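Local coordinates for hydrolase (Thermus thermophilus, PDB 1UFO), which is probably a hydrolase of the alpha/beta hydrolase fold, though its substrate is not established, at residues Arg94-Ala99 with Leu105-Ala110; Gly111-Ala116 with Ala215-Thr220; Phe210-Ala215 with Thr220-Arg225. One frame throughout, in Å; residues are numbered along the deposited sequence.

Interaction 1: Arg94-Ala99 with Leu105-Ala110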
ATOM      1  N   ARG A  94      15.505  -9.136 -22.501  1.00 12.61           N
ATOM      2  CA  ARG A  94      15.330 -10.193 -23.540  1.00 12.94           C
ATOM      3  C   ARG A  94      14.358 -11.273 -23.063  1.00 12.88           C
ATOM      4  O   ARG A  94      13.461 -11.710 -23.848  1.00 14.02           O
ATOM      5  CB  ARG A  94      16.677 -10.797 -23.958  1.00 14.01           C
ATOM      6  CG  ARG A  94      17.468  -9.810 -24.853  1.00 16.02           C
ATOM      7  CD  ARG A  94      18.708 -10.459 -25.414  1.00 16.63           C
ATOM      8  NE  ARG A  94      19.686 -10.722 -24.358  1.00 17.62           N
ATOM      9  CZ  ARG A  94      20.020 -11.901 -23.835  1.00 17.87           C
ATOM     10  NH1 ARG A  94      20.933 -11.960 -22.849  1.00 17.10           N
ATOM     11  NH2 ARG A  94      19.464 -13.026 -24.275  1.00 19.61           N
ATOM     12  N   VAL A  95      14.458 -11.638 -21.789  1.00 11.11           N
ATOM     13  CA  VAL A  95      13.538 -12.657 -21.251  1.00 11.16           C
ATOM     14  C   VAL A  95      12.093 -12.149 -21.303  1.00 11.93           C
ATOM     15  O   VAL A  95      11.173 -12.872 -21.672  1.00 11.87           O
ATOM     16  CB  VAL A  95      13.935 -13.031 -19.795  1.00 10.78           C
ATOM     17  CG1 VAL A  95      12.783 -13.935 -19.110  1.00 11.28           C
ATOM     18  CG2 VAL A  95      15.299 -13.826 -19.810  1.00  9.87           C
ATOM     19  N   ALA A  96      11.878 -10.921 -20.873  1.00 11.18           N
ATOM     20  CA  ALA A  96      10.529 -10.329 -20.847  1.00 11.73           C
ATOM     21  C   ALA A  96       9.950 -10.230 -22.228  1.00 13.32           C
ATOM     22  O   ALA A  96       8.784 -10.535 -22.432  1.00 14.71           O
ATOM     23  CB  ALA A  96      10.597  -8.919 -20.156  1.00 13.12           C
ATOM     24  N   GLU A  97      10.742  -9.726 -23.179  1.00 14.38           N
ATOM     25  CA  GLU A  97      10.233  -9.587 -24.542  1.00 15.37           C
ATOM     26  C   GLU A  97       9.897 -10.961 -25.134  1.00 16.64           C
ATOM     27  O   GLU A  97       8.858 -11.053 -25.791  1.00 15.43           O
ATOM     28  CB  GLU A  97      11.227  -8.754 -25.399  1.00 18.11           C
ATOM     29  CG  GLU A  97      11.265  -7.369 -24.881  1.00 19.64           C
ATOM     30  CD  GLU A  97      12.334  -6.530 -25.574  1.00 23.27           C
ATOM     31  OE1 GLU A  97      13.337  -7.114 -26.126  1.00 26.57           O
ATOM     32  OE2 GLU A  97      12.179  -5.286 -25.489  1.00 24.32           O
ATOM     33  N   GLU A  98      10.684 -12.003 -24.877  1.00 14.62           N
ATOM     34  CA  GLU A  98      10.363 -13.318 -25.393  1.00 15.13           C
ATOM     35  C   GLU A  98       9.092 -13.868 -24.670  1.00 15.13           C
ATOM     36  O   GLU A  98       8.212 -14.483 -25.310  1.00 15.05           O
ATOM     37  CB  GLU A  98      11.539 -14.306 -25.209  1.00 14.79           C
ATOM     38  CG  GLU A  98      11.225 -15.794 -25.550  1.00 18.63           C
ATOM     39  CD  GLU A  98      10.682 -15.970 -26.951  1.00 23.52           C
ATOM     40  OE1 GLU A  98       9.949 -16.991 -27.183  1.00 26.00           O
ATOM     41  OE2 GLU A  98      11.026 -15.094 -27.788  1.00 23.19           O
ATOM     42  N   ALA A  99       8.976 -13.637 -23.372  1.00 13.88           N
ATOM     43  CA  ALA A  99       7.838 -14.207 -22.662  1.00 13.08           C
ATOM     44  C   ALA A  99       6.544 -13.569 -23.216  1.00 14.91           C
ATOM     45  O   ALA A  99       5.515 -14.210 -23.396  1.00 14.31           O
ATOM     46  CB  ALA A  99       7.993 -13.872 -21.112  1.00 12.66           C
ATOM     47  N   LEU A 105       0.516 -12.376 -22.836  1.00 14.57           N
ATOM     48  CA  LEU A 105      -0.186 -11.930 -21.667  1.00 13.18           C
ATOM     49  C   LEU A 105       0.444 -10.611 -21.189  1.00 12.52           C
ATOM     50  O   LEU A 105       1.636 -10.399 -21.443  1.00 13.15           O
ATOM     51  CB  LEU A 105       0.057 -12.922 -20.519  1.00 14.68           C
ATOM     52  CG  LEU A 105      -0.613 -14.266 -20.736  1.00 15.31           C
ATOM     53  CD1 LEU A 105      -0.150 -15.158 -19.613  1.00 17.66           C
ATOM     54  CD2 LEU A 105      -2.129 -14.158 -20.784  1.00 16.31           C
ATOM     55  N   PRO A 106      -0.341  -9.760 -20.538  1.00 14.54           N
ATOM     56  CA  PRO A 106       0.206  -8.494 -20.005  1.00 12.66           C
ATOM     57  C   PRO A 106       1.396  -8.855 -19.117  1.00 12.23           C
ATOM     58  O   PRO A 106       1.297  -9.802 -18.321  1.00 11.38           O
ATOM     59  CB  PRO A 106      -0.915  -7.984 -19.153  1.00 14.06           C
ATOM     60  CG  PRO A 106      -2.156  -8.477 -19.823  1.00 16.25           C
ATOM     61  CD  PRO A 106      -1.789  -9.886 -20.254  1.00 14.07           C
ATOM     62  N   LEU A 107       2.469  -8.045 -19.215  1.00 11.88           N
ATOM     63  CA  LEU A 107       3.665  -8.360 -18.442  1.00 11.55           C
ATOM     64  C   LEU A 107       3.953  -7.284 -17.413  1.00 11.60           C
ATOM     65  O   LEU A 107       3.905  -6.057 -17.724  1.00 13.58           O
ATOM     66  CB  LEU A 107       4.895  -8.544 -19.352  1.00 14.70           C
ATOM     67  CG  LEU A 107       6.162  -9.043 -18.557  1.00 12.95           C
ATOM     68  CD1 LEU A 107       7.027 -10.057 -19.268  1.00 16.86           C
ATOM     69  CD2 LEU A 107       6.951  -7.730 -18.257  1.00 16.30           C
ATOM     70  N   PHE A 108       4.246  -7.761 -16.207  1.00  9.35           N
ATOM     71  CA  PHE A 108       4.614  -6.892 -15.083  1.00  9.22           C
ATOM     72  C   PHE A 108       5.983  -7.278 -14.612  1.00  9.92           C
ATOM     73  O   PHE A 108       6.447  -8.400 -14.867  1.00  9.33           O
ATOM     74  CB  PHE A 108       3.655  -7.108 -13.921  1.00  8.56           C
ATOM     75  CG  PHE A 108       2.271  -6.727 -14.224  1.00  9.08           C
ATOM     76  CD1 PHE A 108       1.366  -7.630 -14.775  1.00 12.20           C
ATOM     77  CD2 PHE A 108       1.858  -5.444 -13.935  1.00 10.60           C
ATOM     78  CE1 PHE A 108       0.021  -7.231 -15.041  1.00 14.28           C
ATOM     79  CE2 PHE A 108       0.524  -5.012 -14.176  1.00 12.07           C
ATOM     80  CZ  PHE A 108      -0.402  -5.891 -14.724  1.00 13.74           C
ATOM     81  N   LEU A 109       6.668  -6.339 -13.962  1.00  7.50           N
ATOM     82  CA  LEU A 109       7.988  -6.679 -13.374  1.00  9.41           C
ATOM     83  C   LEU A 109       7.933  -6.557 -11.833  1.00  9.29           C
ATOM     84  O   LEU A 109       7.206  -5.684 -11.305  1.00 10.30           O
ATOM     85  CB  LEU A 109       9.048  -5.686 -13.803  1.00 12.45           C
ATOM     86  CG  LEU A 109       9.352  -5.507 -15.247  1.00 13.74           C
ATOM     87  CD1 LEU A 109      10.520  -4.394 -15.323  1.00 15.05           C
ATOM     88  CD2 LEU A 109       9.892  -6.848 -15.836  1.00 17.44           C
ATOM     89  N   ALA A 110       8.710  -7.386 -11.141  1.00  7.94           N
ATOM     90  CA  ALA A 110       8.879  -7.226  -9.679  1.00  8.59           C
ATOM     91  C   ALA A 110      10.362  -7.352  -9.461  1.00 11.06           C
ATOM     92  O   ALA A 110      11.008  -8.174 -10.102  1.00 12.58           O
ATOM     93  CB  ALA A 110       8.126  -8.270  -8.916  1.00  8.99           C
TER

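Interaction 2: Gly111-Ala116 with Ala215-Thr220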
ATOM      1  N   GLY A 111      10.949  -6.474  -8.631  1.00  8.32           N
ATOM      2  CA  GLY A 111      12.366  -6.644  -8.337  1.00  9.39           C
ATOM      3  C   GLY A 111      12.544  -6.489  -6.829  1.00 10.58           C
ATOM      4  O   GLY A 111      11.827  -5.669  -6.238  1.00 10.33           O
ATOM      5  N   GLY A 112      13.480  -7.232  -6.223  1.00  9.00           N
ATOM      6  CA  GLY A 112      13.774  -7.076  -4.794  1.00 10.25           C
ATOM      7  C   GLY A 112      15.197  -6.600  -4.600  1.00 11.47           C
ATOM      8  O   GLY A 112      16.119  -7.187  -5.138  1.00 11.81           O
ATOM      9  N   SER A 113      15.361  -5.456  -3.923  1.00 11.21           N
ATOM     10  CA  SER A 113      16.695  -4.888  -3.621  1.00 10.82           C
ATOM     11  C   SER A 113      17.433  -4.615  -4.956  1.00 10.51           C
ATOM     12  O   SER A 113      17.009  -3.757  -5.738  1.00 11.10           O
ATOM     13  CB  SER A 113      17.407  -5.860  -2.640  1.00 12.17           C
ATOM     14  OG  SER A 113      18.529  -5.242  -2.055  1.00 14.47           O
ATOM     15  N   LEU A 114      18.568  -5.271  -5.272  1.00  9.48           N
ATOM     16  CA  LEU A 114      19.268  -4.963  -6.509  1.00  9.54           C
ATOM     17  C   LEU A 114      18.314  -5.195  -7.671  1.00  9.33           C
ATOM     18  O   LEU A 114      18.383  -4.484  -8.666  1.00 10.24           O
ATOM     19  CB  LEU A 114      20.524  -5.832  -6.620  1.00 10.09           C
ATOM     20  CG  LEU A 114      21.399  -5.426  -7.799  1.00  9.25           C
ATOM     21  CD1 LEU A 114      22.042  -4.053  -7.606  1.00 13.64           C
ATOM     22  CD2 LEU A 114      22.455  -6.530  -8.011  1.00 12.92           C
ATOM     23  N   GLY A 115      17.424  -6.160  -7.561  1.00  8.19           N
ATOM     24  CA  GLY A 115      16.450  -6.397  -8.642  1.00  9.35           C
ATOM     25  C   GLY A 115      15.479  -5.206  -8.843  1.00  9.00           C
ATOM     26  O   GLY A 115      15.043  -4.970  -9.962  1.00  9.50           O
ATOM     27  N   ALA A 116      15.216  -4.446  -7.759  1.00  8.73           N
ATOM     28  CA  ALA A 116      14.354  -3.265  -7.871  1.00  8.65           C
ATOM     29  C   ALA A 116      15.130  -2.194  -8.646  1.00  8.20           C
ATOM     30  O   ALA A 116      14.556  -1.449  -9.483  1.00  8.66           O
ATOM     31  CB  ALA A 116      13.993  -2.757  -6.474  1.00  8.10           C
ATOM     32  N   ALA A 215       9.373  -2.993   9.692  1.00 12.50           N
ATOM     33  CA  ALA A 215      10.031  -3.975   8.824  1.00 11.75           C
ATOM     34  C   ALA A 215      11.379  -3.451   8.387  1.00 11.58           C
ATOM     35  O   ALA A 215      11.623  -2.237   8.360  1.00 11.51           O
ATOM     36  CB  ALA A 215       9.160  -4.259   7.586  1.00 11.42           C
ATOM     37  N   GLY A 216      12.283  -4.370   8.050  1.00 10.84           N
ATOM     38  CA  GLY A 216      13.633  -4.030   7.603  1.00 10.84           C
ATOM     39  C   GLY A 216      13.797  -4.408   6.147  1.00 11.49           C
ATOM     40  O   GLY A 216      12.849  -4.306   5.342  1.00 10.59           O
ATOM     41  N   HIS A 217      14.984  -4.886   5.829  1.00 11.09           N
ATOM     42  CA  HIS A 217      15.341  -5.279   4.455  1.00 11.20           C
ATOM     43  C   HIS A 217      14.967  -6.746   4.103  1.00 10.95           C
ATOM     44  O   HIS A 217      15.817  -7.657   3.836  1.00 11.58           O
ATOM     45  CB  HIS A 217      16.864  -4.975   4.261  1.00 10.81           C
ATOM     46  CG  HIS A 217      17.252  -5.001   2.835  1.00 11.40           C
ATOM     47  ND1 HIS A 217      16.893  -4.007   1.970  1.00 11.83           N
ATOM     48  CD2 HIS A 217      17.966  -5.902   2.127  1.00 13.03           C
ATOM     49  CE1 HIS A 217      17.406  -4.287   0.767  1.00 12.04           C
ATOM     50  NE2 HIS A 217      18.068  -5.423   0.838  1.00 14.30           N
ATOM     51  N   THR A 218      13.656  -6.980   4.144  1.00 10.51           N
ATOM     52  CA  THR A 218      13.068  -8.258   3.769  1.00 10.84           C
ATOM     53  C   THR A 218      11.733  -8.011   3.059  1.00 10.67           C
ATOM     54  O   THR A 218      11.041  -7.053   3.319  1.00  9.73           O
ATOM     55  CB  THR A 218      12.804  -9.223   4.961  1.00 14.37           C
ATOM     56  OG1 THR A 218      11.749  -8.713   5.754  1.00 17.79           O
ATOM     57  CG2 THR A 218      14.043  -9.309   5.831  1.00 17.12           C
ATOM     58  N   LEU A 219      11.395  -8.946   2.167  1.00  9.98           N
ATOM     59  CA  LEU A 219      10.171  -8.839   1.381  1.00  9.02           C
ATOM     60  C   LEU A 219       9.161  -9.587   2.227  1.00  9.69           C
ATOM     61  O   LEU A 219       9.070 -10.805   2.224  1.00  9.62           O
ATOM     62  CB  LEU A 219      10.401  -9.495   0.002  1.00  9.01           C
ATOM     63  CG  LEU A 219       9.369  -9.078  -1.094  1.00  9.33           C
ATOM     64  CD1 LEU A 219       9.846  -9.507  -2.473  1.00  9.94           C
ATOM     65  CD2 LEU A 219       7.993  -9.606  -0.814  1.00 10.93           C
ATOM     66  N   THR A 220       8.380  -8.844   3.007  1.00  9.00           N
ATOM     67  CA  THR A 220       7.434  -9.473   3.969  1.00 11.20           C
ATOM     68  C   THR A 220       6.166  -9.953   3.304  1.00 12.81           C
ATOM     69  O   THR A 220       5.773  -9.478   2.226  1.00 11.10           O
ATOM     70  CB  THR A 220       6.963  -8.485   5.067  1.00 13.57           C
ATOM     71  OG1 THR A 220       6.203  -7.439   4.427  1.00 11.84           O
ATOM     72  CG2 THR A 220       8.138  -7.870   5.750  1.00 14.30           C
TER

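Interaction 3: Phe210-Ala215 with Thr220-Arg225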
ATOM      1  N   PHE A 210       4.390   1.961  -0.355  1.00  6.52           N
ATOM      2  CA  PHE A 210       3.789   1.220   0.735  1.00  5.62           C
ATOM      3  C   PHE A 210       4.937   1.021   1.706  1.00  6.73           C
ATOM      4  O   PHE A 210       5.999   0.504   1.323  1.00  8.60           O
ATOM      5  CB  PHE A 210       3.279  -0.175   0.298  1.00  6.64           C
ATOM      6  CG  PHE A 210       2.884  -1.024   1.462  1.00  8.83           C
ATOM      7  CD1 PHE A 210       1.670  -0.764   2.121  1.00  8.32           C
ATOM      8  CD2 PHE A 210       3.737  -2.050   1.918  1.00  8.38           C
ATOM      9  CE1 PHE A 210       1.249  -1.516   3.267  1.00  9.15           C
ATOM     10  CE2 PHE A 210       3.320  -2.787   3.069  1.00  9.59           C
ATOM     11  CZ  PHE A 210       2.083  -2.504   3.723  1.00  8.83           C
ATOM     12  N   VAL A 211       4.736   1.492   2.953  1.00  6.30           N
ATOM     13  CA  VAL A 211       5.770   1.333   3.955  1.00  8.70           C
ATOM     14  C   VAL A 211       5.204   0.583   5.147  1.00  7.31           C
ATOM     15  O   VAL A 211       4.153   0.970   5.718  1.00  9.70           O
ATOM     16  CB  VAL A 211       6.347   2.712   4.429  1.00  8.44           C
ATOM     17  CG1 VAL A 211       7.488   2.465   5.485  1.00  9.41           C
ATOM     18  CG2 VAL A 211       6.952   3.482   3.235  1.00  9.72           C
ATOM     19  N   GLU A 212       5.853  -0.514   5.505  1.00  6.31           N
ATOM     20  CA  GLU A 212       5.457  -1.348   6.659  1.00  8.73           C
ATOM     21  C   GLU A 212       6.328  -0.851   7.839  1.00  8.38           C
ATOM     22  O   GLU A 212       7.571  -0.938   7.813  1.00  9.06           O
ATOM     23  CB  GLU A 212       5.735  -2.788   6.317  1.00  8.06           C
ATOM     24  CG  GLU A 212       5.361  -3.775   7.418  1.00 10.88           C
ATOM     25  CD  GLU A 212       5.455  -5.205   6.937  1.00 11.02           C
ATOM     26  OE1 GLU A 212       5.618  -6.088   7.786  1.00 16.20           O
ATOM     27  OE2 GLU A 212       5.435  -5.413   5.729  1.00 14.03           O
ATOM     28  N   GLU A 213       5.658  -0.368   8.886  1.00 10.19           N
ATOM     29  CA  GLU A 213       6.401   0.214  10.011  1.00 11.27           C
ATOM     30  C   GLU A 213       7.071  -0.922  10.783  1.00 10.84           C
ATOM     31  O   GLU A 213       6.401  -1.911  11.155  1.00 11.65           O
ATOM     32  CB  GLU A 213       5.404   0.929  10.896  1.00 12.09           C
ATOM     33  CG  GLU A 213       6.061   2.016  11.666  1.00 16.92           C
ATOM     34  CD  GLU A 213       6.564   3.184  10.804  1.00 18.43           C
ATOM     35  OE1 GLU A 213       6.146   3.457   9.617  1.00 16.84           O
ATOM     36  OE2 GLU A 213       7.362   3.936  11.393  1.00 19.83           O
ATOM     37  N   GLY A 214       8.376  -0.762  11.008  1.00 12.29           N
ATOM     38  CA  GLY A 214       9.104  -1.767  11.759  1.00 12.82           C
ATOM     39  C   GLY A 214       9.799  -2.825  10.942  1.00 14.60           C
ATOM     40  O   GLY A 214      10.698  -3.491  11.443  1.00 16.67           O
ATOM     41  N   ALA A 215       9.373  -2.993   9.692  1.00 12.50           N
ATOM     42  CA  ALA A 215      10.031  -3.975   8.824  1.00 11.75           C
ATOM     43  C   ALA A 215      11.379  -3.451   8.387  1.00 11.58           C
ATOM     44  O   ALA A 215      11.623  -2.237   8.360  1.00 11.51           O
ATOM     45  CB  ALA A 215       9.160  -4.259   7.586  1.00 11.42           C
ATOM     46  N   THR A 220       8.380  -8.844   3.007  1.00  9.00           N
ATOM     47  CA  THR A 220       7.434  -9.473   3.969  1.00 11.20           C
ATOM     48  C   THR A 220       6.166  -9.953   3.304  1.00 12.81           C
ATOM     49  O   THR A 220       5.773  -9.478   2.226  1.00 11.10           O
ATOM     50  CB  THR A 220       6.963  -8.485   5.067  1.00 13.57           C
ATOM     51  OG1 THR A 220       6.203  -7.439   4.427  1.00 11.84           O
ATOM     52  CG2 THR A 220       8.138  -7.870   5.750  1.00 14.30           C
ATOM     53  N   PRO A 221       5.453 -10.859   3.943  1.00 13.12           N
ATOM     54  CA  PRO A 221       4.211 -11.357   3.357  1.00 13.46           C
ATOM     55  C   PRO A 221       3.220 -10.218   3.187  1.00 13.55           C
ATOM     56  O   PRO A 221       2.491 -10.247   2.199  1.00 12.32           O
ATOM     57  CB  PRO A 221       3.665 -12.358   4.372  1.00 16.32           C
ATOM     58  CG  PRO A 221       5.009 -12.958   5.010  1.00 17.74           C
ATOM     59  CD  PRO A 221       5.850 -11.606   5.170  1.00 14.98           C
ATOM     60  N   LEU A 222       3.190  -9.246   4.103  1.00 12.23           N
ATOM     61  CA  LEU A 222       2.238  -8.119   3.919  1.00 11.79           C
ATOM     62  C   LEU A 222       2.620  -7.290   2.650  1.00 11.30           C
ATOM     63  O   LEU A 222       1.751  -6.903   1.871  1.00 10.44           O
ATOM     64  CB  LEU A 222       2.216  -7.191   5.143  1.00 13.14           C
ATOM     65  CG  LEU A 222       1.252  -6.005   4.990  1.00 12.92           C
ATOM     66  CD1 LEU A 222      -0.219  -6.401   4.719  1.00 13.51           C
ATOM     67  CD2 LEU A 222       1.313  -5.156   6.275  1.00 13.39           C
HETATM   68  N   MSE A 223       3.912  -7.025   2.447  1.00  9.19           N
HETATM   69  CA  MSE A 223       4.337  -6.352   1.218  1.00  8.66           C
HETATM   70  C   MSE A 223       3.905  -7.169   0.007  1.00  8.98           C
HETATM   71  O   MSE A 223       3.430  -6.620  -0.956  1.00  8.20           O
HETATM   72  CB  MSE A 223       5.872  -6.218   1.229  1.00  8.23           C
HETATM   73  CG  MSE A 223       6.443  -5.098   2.123  1.00  7.25           C
HETATM   74 SE   MSE A 223       8.340  -5.216   2.066  1.00 10.56          SE
HETATM   75  CE  MSE A 223       8.705  -4.395   3.830  1.00  7.41           C
ATOM     76  N   ALA A 224       4.073  -8.484   0.039  1.00  8.95           N
ATOM     77  CA  ALA A 224       3.687  -9.233  -1.144  1.00  8.50           C
ATOM     78  C   ALA A 224       2.233  -9.100  -1.434  1.00  8.56           C
ATOM     79  O   ALA A 224       1.834  -8.987  -2.577  1.00  9.03           O
ATOM     80  CB  ALA A 224       4.080 -10.722  -0.929  1.00  9.79           C
ATOM     81  N   ARG A 225       1.391  -9.173  -0.384  1.00  9.86           N
ATOM     82  CA  ARG A 225      -0.045  -9.081  -0.549  1.00 10.80           C
ATOM     83  C   ARG A 225      -0.462  -7.697  -1.113  1.00  9.88           C
ATOM     84  O   ARG A 225      -1.299  -7.617  -2.022  1.00  9.55           O
ATOM     85  CB  ARG A 225      -0.716  -9.369   0.816  1.00 12.35           C
ATOM     86  CG  ARG A 225      -2.303  -9.336   0.764  1.00 18.84           C
ATOM     87  CD  ARG A 225      -2.748 -10.475  -0.127  1.00 22.64           C
ATOM     88  NE  ARG A 225      -4.151 -10.980  -0.052  1.00 25.05           N
ATOM     89  CZ  ARG A 225      -4.629 -11.916   0.795  1.00 21.88           C
ATOM     90  NH1 ARG A 225      -5.891 -12.256   0.656  1.00 26.77           N
ATOM     91  NH2 ARG A 225      -3.920 -12.504   1.759  1.00 23.90           N
TER
HETATM   92  O   HOH W   1       4.300  -8.697   6.890  1.00 19.00           O

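Interaction 1: Arg94-Ala99 with Leu105-Ala110
A96 and L107 bring the backbones of residues 94-99 and 105-110 closest, with 7.5 Å between A96 CA and L107 CA, where helix 77-103 lies over the sheet. This is the alpha/beta layering of the alpha/beta hydrolase fold: helix 77-103 ends, the chain turns back within a few residues, and strand 107-112 enters the middle of the sheet. The helical backbone is regular at this point, E98 N bonding to R94 O and A99 N to V95 O. No hydrogen bond joins helix to strand. The strand spends its backbone on its sheet neighbours instead, F108 pairing with L26 and L28 of one strand, L107 with R130 and L109 with G131 on the other flank. Although residues 103-123 are predicted to form a transmembrane helix, in the crystal this range runs from the end of helix 77-103 through strand 107-112 into helix 114-124, with no single membrane helix.

L107 carries the side-chain contact. Its CB points toward the helix, and CG stands anti to the backbone N (chi1 -174°), with a chi2 of 141°, off the usual staggered values, bringing CD1 against two alanines of the helix, A96 and A99. The methyl groups of A96 and A99 are small enough to let the leucine come up to the main chain. A96 also packs on L28 and F127, while F108, on the opposite face of the sheet, meets L231 and L235 of helix 221-236. L107 CD1 lies 3.9 Å from A96 CB and 4.3 Å from A99 CB, and it also rests against the helix backbone, 3.7 Å from A96 O.

Interaction 2: Gly111-Ala116 with Ala215-Thr220
The sharp strand-turn-helix bend at S113 fits the nucleophile elbow of alpha/beta hydrolases, and its partner H217 comes from the loop between strand 207-212 and helix 221-236. S113 sits at the tip with phi 60° and psi -116°, the strained backbone expected of a nucleophile elbow. The turn is closed by G115 N bonding to G112 O and A116 N to S113 O. Glycines make this possible: a side chain on G111 would run into G115 O, and one on G115 would be crowded by G112 N.

With chi1 at -166°, S113 turns its hydroxyl away from its own backbone N and across to the imidazole. It meets the ring edge in the plane of the ring, hydrogen-bonded to H217 NE2 at 2.9 Å. The other ring nitrogen, H217 ND1, bonds to D183 OD1, and so serine, histidine and aspartate line up as in a charge-relay triad, probably the catalytic one. A phenylalanine in place of H217 would probably leave both S113 OG and D183 OD1 without their mate and break the relay. H217 is the centre of an inverse gamma turn, and I136, I185 and V186 pack against its side chain. Beside the bond, H217 CE1 lies 3.2 Å from S113 OG.

Interaction 3: Phe210-Ala215 with Thr220-Arg225
F210 meets L222 and M223 (selenomethionine in this crystal) in the apolar centre between strand 210-212 and helix 221-225, whose axes run nearly antiparallel (162°) and come within 9.4 Å. Both partners touch the ring at its edge, near its plane: L222 CD2 is 3.8 Å from F210 CZ, and M223 CG is 4.0 Å from F210 CE2. Beyond CG, the extended M223 chain carries CE to A215, in the turn after the strand, 3.8 Å from A215 CB.

Outward lies E212, stretched almost straight from a chi1 of -179°, so that its carboxylate reaches the start of the helix, meeting T220 from the opposite direction. There T220 OG1 donates to the syn lone pair of E212 OE2 in a short bond of 2.5 Å. The same T220 OG1 accepts from M223 N at 3.1 Å, a nearly straight N-cap bond (167°). E212 OE1 is served by a water, which donates to it and accepts from L222 N. Linked to the helix N-terminus through T220 OG1 and this water, the buried carboxylate is likely to be stabilised in its charged form.

F210, V211 and E212 also pair with an antiparallel strand of the second subunit, continuing the sheet across the dimer. The whole is a strand-loop-helix unit ending the alpha/beta hydrolase fold, its helix N-capped by T220 and its loop bearing H217.

How the interactions relate
From the N terminus, interaction 1 closes first: helix 77-103 turns back through a short linker onto strand 107-112. That strand runs straight into the first half of interaction 2, so the two contacts adjoin in series, on opposite sides of the chain's centre. Interaction 2 then waits for nearly a hundred residues, closing a long loop when 215-220 comes back to the elbow. Interaction 3 closes a short loop around this same segment. Interactions 2 and 3 cross along the chain and share A215 and T220; they touch where T218 O lies 3.5 Å from M223 SE. Together they join the end of strand 107-112, the outermost strand 207-212 of the chain's own sheet and the C-terminal helix 221-236.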